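Local coordinates for protein fructose 1-phosphate kinase (Staphylococcus aureus, PDB 2JG5) that probably catalyses the ATP-dependent phosphorylation of fructose 1-phosphate to fructose 1,6-bisphosphate, as a member of the pfkB family of carbohydrate kinases, at residues 66-71 with 78-83. Sequence-based numbering, arbitrary orientation.
Sequences FIIDTL and SNFIEV
Phe-80 reaches from the strand onto three aliphatic side chains of the helix, Ile-67, Ile-68 and Leu-71, within a beta-alpha-beta unit of the ribokinase-like fold. That unit runs from strand 58-59 through helix 61-73 into strand 77-82, whose inner neighbour in the parallel sheet is strand 54-56. The contact is thus the strand packing on the helix that has just led into it.

Phe-80 can be followed outward. Its CB points at the helix, and with chi1 at -72° CG lies anti to the carbonyl carbon, carrying the CD1-CE1-CZ side of the ring to the helix. CD1 comes first to Ile-68 CG1, at 4.0 Å, the two side chains passing in opposite directions. One atom farther, CE1 has two partners: Ile-67 CG2 at 3.8 Å and Leu-71 CD1 at 3.9 Å. Leu-71 CD1 meets the ring at its edge, near the ring plane, whereas both isoleucines approach obliquely. At the tip, CZ lies 4.1 Å from both Ile-67 CG2 and Leu-71 CD1. A long flat ring suits this place because it can touch residues one helical turn apart, Ile-67 and Leu-71, whose side chains it crosses at about a right angle. Beta-branched Ile-67 turns CG2 to the ring, while its side chain also touches Ile-40 of helix 38-48. Leu-71 meets Ile-40 as well, and Leu-71, Ser-78 and Phe-80 all touch Ala-55 of the neighbouring strand 54-56, a small residue consistent with such close neighbours.

Compact Ser-78 fits where helix and strand come closest, with 6.7 Å between its CA and Ile-68 CA. Its CB packs on Leu-71 CD1, and its OG rests 3.5 Å from Ile-68 CG2.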
ATOM      1  N   PHE A  66       6.374  -4.281  -7.998  1.00 29.62           N
ATOM      2  CA  PHE A  66       6.219  -2.855  -8.293  1.00 29.71           C
ATOM      3  C   PHE A  66       7.561  -2.136  -8.431  1.00 30.03           C
ATOM      4  O   PHE A  66       7.756  -1.320  -9.342  1.00 29.78           O
ATOM      5  CB  PHE A  66       5.380  -2.162  -7.213  1.00 29.37           C
ATOM      6  CG  PHE A  66       5.326  -0.659  -7.357  1.00 28.98           C
ATOM      7  CD1 PHE A  66       4.346  -0.058  -8.136  1.00 28.04           C
ATOM      8  CD2 PHE A  66       6.264   0.152  -6.716  1.00 28.74           C
ATOM      9  CE1 PHE A  66       4.296   1.331  -8.276  1.00 28.48           C
ATOM     10  CE2 PHE A  66       6.220   1.543  -6.850  1.00 28.88           C
ATOM     11  CZ  PHE A  66       5.231   2.131  -7.627  1.00 28.50           C
ATOM     12  N   ILE A  67       8.468  -2.433  -7.503  1.00 30.10           N
ATOM     13  CA  ILE A  67       9.801  -1.852  -7.509  1.00 30.56           C
ATOM     14  C   ILE A  67      10.601  -2.278  -8.746  1.00 30.74           C
ATOM     15  O   ILE A  67      11.287  -1.449  -9.373  1.00 31.04           O
ATOM     16  CB  ILE A  67      10.551  -2.192  -6.211  1.00 30.60           C
ATOM     17  CG1 ILE A  67       9.885  -1.461  -5.038  1.00 30.74           C
ATOM     18  CG2 ILE A  67      12.031  -1.831  -6.328  1.00 30.45           C
ATOM     19  CD1 ILE A  67      10.641  -1.567  -3.731  1.00 31.65           C
ATOM     20  N   ILE A  68      10.501  -3.556  -9.105  1.00 30.49           N
ATOM     21  CA  ILE A  68      11.176  -4.045 -10.299  1.00 30.36           C
ATOM     22  C   ILE A  68      10.603  -3.386 -11.565  1.00 30.71           C
ATOM     23  O   ILE A  68      11.366  -2.871 -12.400  1.00 30.89           O
ATOM     24  CB  ILE A  68      11.155  -5.581 -10.392  1.00 30.45           C
ATOM     25  CG1 ILE A  68      11.624  -6.207  -9.067  1.00 30.33           C
ATOM     26  CG2 ILE A  68      12.034  -6.052 -11.542  1.00 29.92           C
ATOM     27  CD1 ILE A  68      11.368  -7.711  -8.937  1.00 29.88           C
ATOM     28  N   ASP A  69       9.277  -3.358 -11.691  1.00 30.68           N
ATOM     29  CA  ASP A  69       8.637  -2.738 -12.860  1.00 31.07           C
ATOM     30  C   ASP A  69       8.906  -1.234 -12.946  1.00 31.13           C
ATOM     31  O   ASP A  69       9.142  -0.706 -14.035  1.00 31.15           O
ATOM     32  CB  ASP A  69       7.126  -3.026 -12.890  1.00 31.25           C
ATOM     33  CG  ASP A  69       6.812  -4.501 -13.096  1.00 31.75           C
ATOM     34  OD1 ASP A  69       7.735  -5.341 -13.010  1.00 34.10           O
ATOM     35  OD2 ASP A  69       5.637  -4.833 -13.345  1.00 32.18           O
ATOM     36  N   THR A  70       8.881  -0.561 -11.797  1.00 31.16           N
ATOM     37  CA  THR A  70       9.200   0.864 -11.709  1.00 31.42           C
ATOM     38  C   THR A  70      10.625   1.135 -12.175  1.00 31.77           C
ATOM     39  O   THR A  70      10.852   2.024 -13.002  1.00 31.71           O
ATOM     40  CB  THR A  70       8.964   1.413 -10.274  1.00 31.42           C
ATOM     41  OG1 THR A  70       7.556   1.440 -10.010  1.00 32.37           O
ATOM     42  CG2 THR A  70       9.511   2.824 -10.109  1.00 31.41           C
ATOM     43  N   LEU A  71      11.578   0.360 -11.657  1.00 32.03           N
ATOM     44  CA  LEU A  71      12.961   0.465 -12.119  1.00 32.55           C
ATOM     45  C   LEU A  71      13.090   0.151 -13.609  1.00 32.64           C
ATOM     46  O   LEU A  71      13.755   0.881 -14.340  1.00 32.51           O
ATOM     47  CB  LEU A  71      13.914  -0.406 -11.284  1.00 32.30           C
ATOM     48  CG  LEU A  71      14.170   0.054  -9.840  1.00 33.12           C
ATOM     49  CD1 LEU A  71      15.185  -0.868  -9.167  1.00 32.76           C
ATOM     50  CD2 LEU A  71      14.637   1.522  -9.776  1.00 31.92           C
ATOM     51  N   SER A  78      17.823  -4.492 -12.296  1.00 33.03           N
ATOM     52  CA  SER A  78      17.778  -4.962 -10.926  1.00 32.68           C
ATOM     53  C   SER A  78      17.929  -6.479 -10.864  1.00 32.76           C
ATOM     54  O   SER A  78      17.584  -7.203 -11.801  1.00 32.17           O
ATOM     55  CB  SER A  78      16.488  -4.514 -10.225  1.00 32.83           C
ATOM     56  OG  SER A  78      15.356  -5.241 -10.685  1.00 32.82           O
ATOM     57  N   ASN A  79      18.463  -6.958  -9.750  1.00 32.59           N
ATOM     58  CA  ASN A  79      18.658  -8.379  -9.572  1.00 32.37           C
ATOM     59  C   ASN A  79      18.451  -8.657  -8.098  1.00 32.05           C
ATOM     60  O   ASN A  79      19.342  -9.149  -7.401  1.00 31.76           O
ATOM     61  CB  ASN A  79      20.044  -8.790 -10.078  1.00 32.37           C
ATOM     62  CG  ASN A  79      20.145 -10.272 -10.419  1.00 32.92           C
ATOM     63  OD1 ASN A  79      19.161 -11.014 -10.396  1.00 32.77           O
ATOM     64  ND2 ASN A  79      21.356 -10.707 -10.739  1.00 33.91           N
ATOM     65  N   PHE A  80      17.254  -8.282  -7.640  1.00 31.76           N
ATOM     66  CA  PHE A  80      16.820  -8.438  -6.257  1.00 31.22           C
ATOM     67  C   PHE A  80      16.658  -9.894  -5.854  1.00 30.85           C
ATOM     68  O   PHE A  80      16.264 -10.735  -6.667  1.00 30.54           O
ATOM     69  CB  PHE A  80      15.486  -7.713  -6.026  1.00 31.48           C
ATOM     70  CG  PHE A  80      15.596  -6.214  -6.015  1.00 31.45           C
ATOM     71  CD1 PHE A  80      14.953  -5.453  -6.987  1.00 32.20           C
ATOM     72  CD2 PHE A  80      16.321  -5.562  -5.025  1.00 31.49           C
ATOM     73  CE1 PHE A  80      15.036  -4.052  -6.974  1.00 32.38           C
ATOM     74  CE2 PHE A  80      16.424  -4.171  -5.002  1.00 32.32           C
ATOM     75  CZ  PHE A  80      15.778  -3.412  -5.979  1.00 32.44           C
ATOM     76  N   ILE A  81      16.966 -10.174  -4.592  1.00 30.39           N
ATOM     77  CA  ILE A  81      16.770 -11.490  -4.003  1.00 30.34           C
ATOM     78  C   ILE A  81      15.326 -11.578  -3.544  1.00 30.86           C
ATOM     79  O   ILE A  81      14.892 -10.783  -2.682  1.00 30.72           O
ATOM     80  CB  ILE A  81      17.694 -11.725  -2.766  1.00 30.07           C
ATOM     81  CG1 ILE A  81      19.172 -11.484  -3.108  1.00 29.03           C
ATOM     82  CG2 ILE A  81      17.432 -13.101  -2.136  1.00 29.64           C
ATOM     83  CD1 ILE A  81      19.758 -12.437  -4.165  1.00 29.88           C
ATOM     84  N   GLU A  82      14.588 -12.541  -4.105  1.00 31.14           N
ATOM     85  CA  GLU A  82      13.182 -12.745  -3.748  1.00 31.77           C
ATOM     86  C   GLU A  82      13.093 -13.211  -2.305  1.00 31.65           C
ATOM     87  O   GLU A  82      13.666 -14.247  -1.930  1.00 31.71           O
ATOM     88  CB  GLU A  82      12.499 -13.753  -4.691  1.00 32.02           C
ATOM     89  CG  GLU A  82      10.952 -13.829  -4.568  1.00 32.97           C
ATOM     90  CD  GLU A  82      10.360 -15.085  -5.198  1.00 32.76           C
ATOM     91  OE1 GLU A  82       9.839 -14.997  -6.333  1.00 36.20           O
ATOM     92  OE2 GLU A  82      10.420 -16.169  -4.572  1.00 33.67           O
ATOM     93  N   VAL A  83      12.405 -12.424  -1.492  1.00 31.79           N
ATOM     94  CA  VAL A  83      12.098 -12.820  -0.121  1.00 32.32           C
ATOM     95  C   VAL A  83      10.607 -13.199  -0.007  1.00 32.57           C
ATOM     96  O   VAL A  83       9.813 -12.879  -0.893  1.00 32.30           O
ATOM     97  CB  VAL A  83      12.545 -11.744   0.920  1.00 32.30           C
ATOM     98  CG1 VAL A  83      14.039 -11.470   0.778  1.00 32.31           C
ATOM     99  CG2 VAL A  83      11.785 -10.452   0.737  1.00 32.54           C
TER